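Putative cell surface protein, similar to internalin proteins (Listeria monocytogenes EGD-e, PDB 5KZS) is of unknown function but, as a leucine-rich-repeat protein of the internalin family, probably takes part in protein-protein contacts at the cell surface. Local coordinates at residues T100-T105 with T127-G132; Q150-D155 with T174-H179. All blocks are in the same frame, centred on the assembly; numbering follows the deposited sequence.

Contact 1 (T100-T105 with T127-G132)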
# COMPACT_ATOMS: atom_id res chain seq x y z
N THR A 100 -5.29 -17.68 4.76
CA THR A 100 -5.10 -16.28 5.10
C THR A 100 -4.10 -16.10 6.22
O THR A 100 -4.19 -16.74 7.25
CB THR A 100 -6.43 -15.66 5.57
OG1 THR A 100 -7.44 -15.84 4.57
CG2 THR A 100 -6.27 -14.15 5.84
N LEU A 101 -3.16 -15.19 6.01
CA LEU A 101 -2.25 -14.74 7.06
C LEU A 101 -2.54 -13.26 7.26
O LEU A 101 -2.56 -12.51 6.30
CB LEU A 101 -0.80 -14.96 6.62
CG LEU A 101 0.29 -14.26 7.43
CD1 LEU A 101 0.32 -14.77 8.85
CD2 LEU A 101 1.63 -14.48 6.77
N PHE A 102 -2.76 -12.84 8.51
CA PHE A 102 -3.09 -11.45 8.85
C PHE A 102 -2.32 -10.94 10.07
O PHE A 102 -2.54 -11.41 11.18
CB PHE A 102 -4.60 -11.31 9.09
CG PHE A 102 -5.03 -9.90 9.40
CD1 PHE A 102 -5.10 -9.46 10.73
CD2 PHE A 102 -5.37 -9.01 8.38
CE1 PHE A 102 -5.49 -8.16 11.03
CE2 PHE A 102 -5.76 -7.72 8.67
CZ PHE A 102 -5.81 -7.29 9.99
N PHE A 103 -1.41 -9.98 9.86
CA PHE A 103 -0.90 -9.14 10.94
C PHE A 103 -1.76 -7.88 11.01
O PHE A 103 -1.94 -7.18 10.02
CB PHE A 103 0.55 -8.74 10.71
CG PHE A 103 1.53 -9.86 10.84
CD1 PHE A 103 1.66 -10.81 9.83
CD2 PHE A 103 2.33 -9.98 11.98
CE1 PHE A 103 2.56 -11.85 9.95
CE2 PHE A 103 3.24 -11.02 12.10
CZ PHE A 103 3.35 -11.96 11.09
N ASN A 104 -2.28 -7.62 12.19
CA ASN A 104 -3.00 -6.39 12.50
C ASN A 104 -1.94 -5.29 12.59
O ASN A 104 -0.77 -5.58 12.84
CB ASN A 104 -3.74 -6.61 13.84
CG ASN A 104 -4.64 -5.46 14.24
OD1 ASN A 104 -5.60 -5.10 13.54
ND2 ASN A 104 -4.35 -4.89 15.40
N THR A 105 -2.31 -4.03 12.37
CA THR A 105 -1.32 -2.96 12.44
C THR A 105 -1.10 -2.62 13.92
O THR A 105 -2.04 -2.71 14.70
CB THR A 105 -1.67 -1.68 11.60
OG1 THR A 105 -2.11 -0.62 12.45
CG2 THR A 105 -2.70 -1.96 10.47
N THR A 127 -4.72 -14.77 0.75
CA THR A 127 -4.64 -13.38 1.21
C THR A 127 -3.53 -13.20 2.23
O THR A 127 -3.42 -13.99 3.15
CB THR A 127 -5.96 -12.98 1.90
OG1 THR A 127 -7.03 -13.15 0.97
CG2 THR A 127 -5.93 -11.53 2.41
N ILE A 128 -2.74 -12.14 2.09
CA ILE A 128 -1.71 -11.79 3.07
C ILE A 128 -1.79 -10.31 3.35
O ILE A 128 -1.91 -9.49 2.44
CB ILE A 128 -0.27 -12.11 2.57
CG1 ILE A 128 -0.15 -13.61 2.30
CG2 ILE A 128 0.79 -11.66 3.59
CD1 ILE A 128 1.23 -14.07 1.83
N THR A 129 -1.67 -9.97 4.63
CA THR A 129 -1.83 -8.61 5.08
C THR A 129 -0.79 -8.35 6.15
O THR A 129 -0.88 -8.91 7.24
CB THR A 129 -3.25 -8.40 5.67
OG1 THR A 129 -4.24 -8.83 4.71
CG2 THR A 129 -3.47 -6.94 6.02
N MSE A 130 0.19 -7.51 5.85
CA MSE A 130 1.23 -7.17 6.83
C MSE A 130 1.38 -5.70 7.12
O MSE A 130 2.35 -5.28 7.80
CB MSE A 130 2.50 -7.75 6.26
CG MSE A 130 2.46 -9.24 6.58
SE MSE A 130 3.93 -10.03 5.60
CE MSE A 130 5.29 -9.56 6.94
N SER A 131 0.38 -4.94 6.69
CA SER A 131 0.41 -3.50 6.66
C SER A 131 0.67 -2.94 8.04
O SER A 131 0.27 -3.53 9.02
CB SER A 131 -0.93 -2.98 6.13
OG SER A 131 -1.31 -3.61 4.91
N GLY A 132 1.36 -1.81 8.12
CA GLY A 132 1.57 -1.11 9.39
C GLY A 132 2.88 -1.39 10.08
O GLY A 132 3.20 -0.74 11.08
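Leu101 and Ile128 are paired in register on two neighbouring parallel strands, 100-103 and 127-129, of the leucine-rich-repeat sheet, and their side chains lie on the same face. Three backbone hydrogen bonds join the strands. Leu101 N donates to Thr127 O at 3.1 Å, and Leu101 O accepts from Thr129 N. Phe103 N then donates to Thr129 O at 2.9 Å, 156° at the hydrogen.

The apolar contacts lie on the face of Leu101 and Ile128. Leu101 CD2 reaches Ile128 CG2 at 4.3 Å. At the end of strand 100-103, Phe103 runs beside the selenomethionine Met130, just past strand 127-129, with Phe103 CD1 3.7 Å from Met130 CG. Phe103 also meets Phe82 edge-to-face, and both Phe103 and Met130 touch Leu114.

The other face carries Thr100, Phe102, Thr127 and Thr129. Thr100 and Thr127 point the same way, with Thr100 CG2 4.1 Å from Thr127 CB. The Phe102 side chain crosses that of Thr129 obliquely. With CG2 anti to its backbone N, Thr129 sets this methyl 3.6 Å from Phe102 CE2. The closest side-chain approach here is from Phe102 CD2 to Thr129 CB, at 3.5 Å.

Contact 2 (Q150-D155 with T174-H179)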
# COMPACT_ATOMS: atom_id res chain seq x y z
N GLN A 150 -4.80 -11.76 -3.09
CA GLN A 150 -4.81 -10.43 -2.46
C GLN A 150 -3.54 -10.23 -1.65
O GLN A 150 -3.13 -11.13 -0.95
CB GLN A 150 -5.99 -10.30 -1.51
CG GLN A 150 -7.37 -10.54 -2.10
CD GLN A 150 -8.49 -9.95 -1.24
OE1 GLN A 150 -8.45 -8.78 -0.88
NE2 GLN A 150 -9.49 -10.76 -0.91
N LEU A 151 -2.95 -9.04 -1.70
CA LEU A 151 -1.71 -8.78 -0.95
C LEU A 151 -1.67 -7.35 -0.45
O LEU A 151 -1.64 -6.41 -1.25
CB LEU A 151 -0.50 -9.07 -1.84
CG LEU A 151 0.92 -8.80 -1.30
CD1 LEU A 151 1.13 -9.48 0.05
CD2 LEU A 151 1.99 -9.24 -2.29
N TYR A 152 -1.69 -7.18 0.87
CA TYR A 152 -1.80 -5.85 1.49
C TYR A 152 -0.51 -5.52 2.23
O TYR A 152 -0.21 -6.11 3.25
CB TYR A 152 -2.99 -5.79 2.45
CG TYR A 152 -4.31 -5.98 1.76
CD1 TYR A 152 -4.84 -7.25 1.57
CD2 TYR A 152 -5.03 -4.90 1.28
CE1 TYR A 152 -6.06 -7.44 0.94
CE2 TYR A 152 -6.24 -5.07 0.63
CZ TYR A 152 -6.74 -6.34 0.46
OH TYR A 152 -7.93 -6.51 -0.18
N MSE A 153 0.25 -4.57 1.69
CA MSE A 153 1.55 -4.24 2.23
C MSE A 153 1.70 -2.75 2.37
O MSE A 153 2.72 -2.17 1.99
CB MSE A 153 2.55 -4.75 1.21
CG MSE A 153 2.33 -6.19 0.75
SE MSE A 153 3.36 -7.31 1.96
CE MSE A 153 5.03 -7.12 0.97
N ALA A 154 0.68 -2.10 2.95
CA ALA A 154 0.67 -0.64 3.08
C ALA A 154 1.38 -0.19 4.34
O ALA A 154 1.45 -0.94 5.29
CB ALA A 154 -0.76 -0.15 3.09
N ASP A 155 1.91 1.02 4.35
CA ASP A 155 2.52 1.61 5.55
C ASP A 155 3.70 0.80 6.09
O ASP A 155 3.89 0.68 7.30
CB ASP A 155 1.46 1.81 6.66
CG ASP A 155 1.92 2.78 7.77
OD1 ASP A 155 2.87 3.57 7.56
OD2 ASP A 155 1.32 2.74 8.86
N THR A 174 -5.78 -8.18 -6.27
CA THR A 174 -5.66 -6.97 -5.46
C THR A 174 -4.26 -6.80 -4.88
O THR A 174 -3.73 -7.74 -4.30
CB THR A 174 -6.70 -6.96 -4.31
OG1 THR A 174 -8.03 -7.05 -4.84
CG2 THR A 174 -6.57 -5.68 -3.47
N LEU A 175 -3.71 -5.60 -4.99
CA LEU A 175 -2.37 -5.32 -4.48
C LEU A 175 -2.30 -3.91 -3.89
O LEU A 175 -2.48 -2.92 -4.61
CB LEU A 175 -1.34 -5.47 -5.60
CG LEU A 175 0.12 -5.10 -5.34
CD1 LEU A 175 0.72 -5.82 -4.14
CD2 LEU A 175 0.91 -5.44 -6.58
N ASP A 176 -2.03 -3.84 -2.60
CA ASP A 176 -2.09 -2.58 -1.87
C ASP A 176 -0.68 -2.23 -1.42
O ASP A 176 -0.10 -2.91 -0.57
CB ASP A 176 -3.06 -2.71 -0.69
CG ASP A 176 -3.35 -1.39 0.01
OD1 ASP A 176 -2.45 -0.52 0.03
OD2 ASP A 176 -4.48 -1.23 0.56
N LEU A 177 -0.14 -1.15 -1.99
CA LEU A 177 1.20 -0.67 -1.64
C LEU A 177 1.16 0.80 -1.20
O LEU A 177 2.16 1.52 -1.28
CB LEU A 177 2.14 -0.89 -2.84
CG LEU A 177 2.39 -2.37 -3.19
CD1 LEU A 177 2.88 -2.56 -4.62
CD2 LEU A 177 3.38 -3.03 -2.23
N SER A 178 0.00 1.21 -0.68
CA SER A 178 -0.24 2.60 -0.31
C SER A 178 0.58 2.97 0.92
O SER A 178 1.02 2.09 1.62
CB SER A 178 -1.72 2.80 -0.02
OG SER A 178 -2.17 1.86 0.94
N HIS A 179 0.78 4.25 1.16
CA HIS A 179 1.51 4.72 2.35
C HIS A 179 2.95 4.19 2.47
O HIS A 179 3.46 3.94 3.56
CB HIS A 179 0.71 4.42 3.63
CG HIS A 179 -0.45 5.34 3.84
ND1 HIS A 179 -0.31 6.61 4.35
CD2 HIS A 179 -1.78 5.16 3.61
CE1 HIS A 179 -1.50 7.19 4.43
NE2 HIS A 179 -2.40 6.33 3.99
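Tyr152 lies across Asp176 and Thr174 on the partly exposed face of two parallel strands, 150-152 and 174-176. Its side chain meets that of Asp176 at about a right angle, with Tyr152 CD2 3.5 Å from Asp176 CB. The ring and carboxylate planes are 57° apart, and Asp176 OD2 lies in the ring plane at its edge. Toward the other end of the ring, Tyr152 OH sits 3.7 Å from Thr174 CG2. The approach of the same hydroxyl to Gln150 OE1 is too short to be trusted in detail. Thr174 OG1 is hydrogen-bonded to Glu196 OE1 on the next strand.

Four backbone hydrogen bonds hold the segments together. Leu151 N donates to Thr174 O, and Asp176 N to Leu151 O. Met153 N donates to Asp176 O at 2.8 Å. Past the strands, Asp155 N reaches Ser178 O at 3.1 Å and continues the pairing into the turn.

The turn is fixed from within. Asp176 OD1 accepts both Ser178 N, at 3.1 Å, and Ser178 OG, at 2.6 Å. The bond to the backbone N makes an Asx turn. Ser178 OG also packs 3.3 Å from Ala154 CB.

The buried side is apolar. CG anti to the backbone N in both Leu151 and Leu175 lays them side by side, pointing the same way, and Leu151 CD2 is 4.1 Å from Leu175 CD1. Met153 CB meets Leu177 CD2. Next to them, Asn180 ND2 hydrogen-bonds to Met153 O and Asn202 ND2 to Leu177 O. Leucine rows beneath a parallel sheet, and asparagines that bind backbone carbonyls just past the strands, are characteristic of the leucine-rich-repeat fold.

In the fold
Contacts 1 and 2 lie in one parallel sheet, their centres about 10 Å apart. They follow each other along the chain. Strands 127-129 and 150-152 are neighbours, so the four strands run side by side without a break. Tyr152 N and Ile128 O, 2.8 Å apart, probably form a hydrogen bond across the join. Gly132 N and Ala154 O, 3.0 Å apart, probably form another beyond the strands. Ser131 OG adds a hydrogen bond with Ala154 N. On the partly exposed face, Thr129 OG1 packs 3.6 Å from Tyr152 CD1. This links the Phe102 and Thr129 pair of contact 1 to the tyrosine of contact 2.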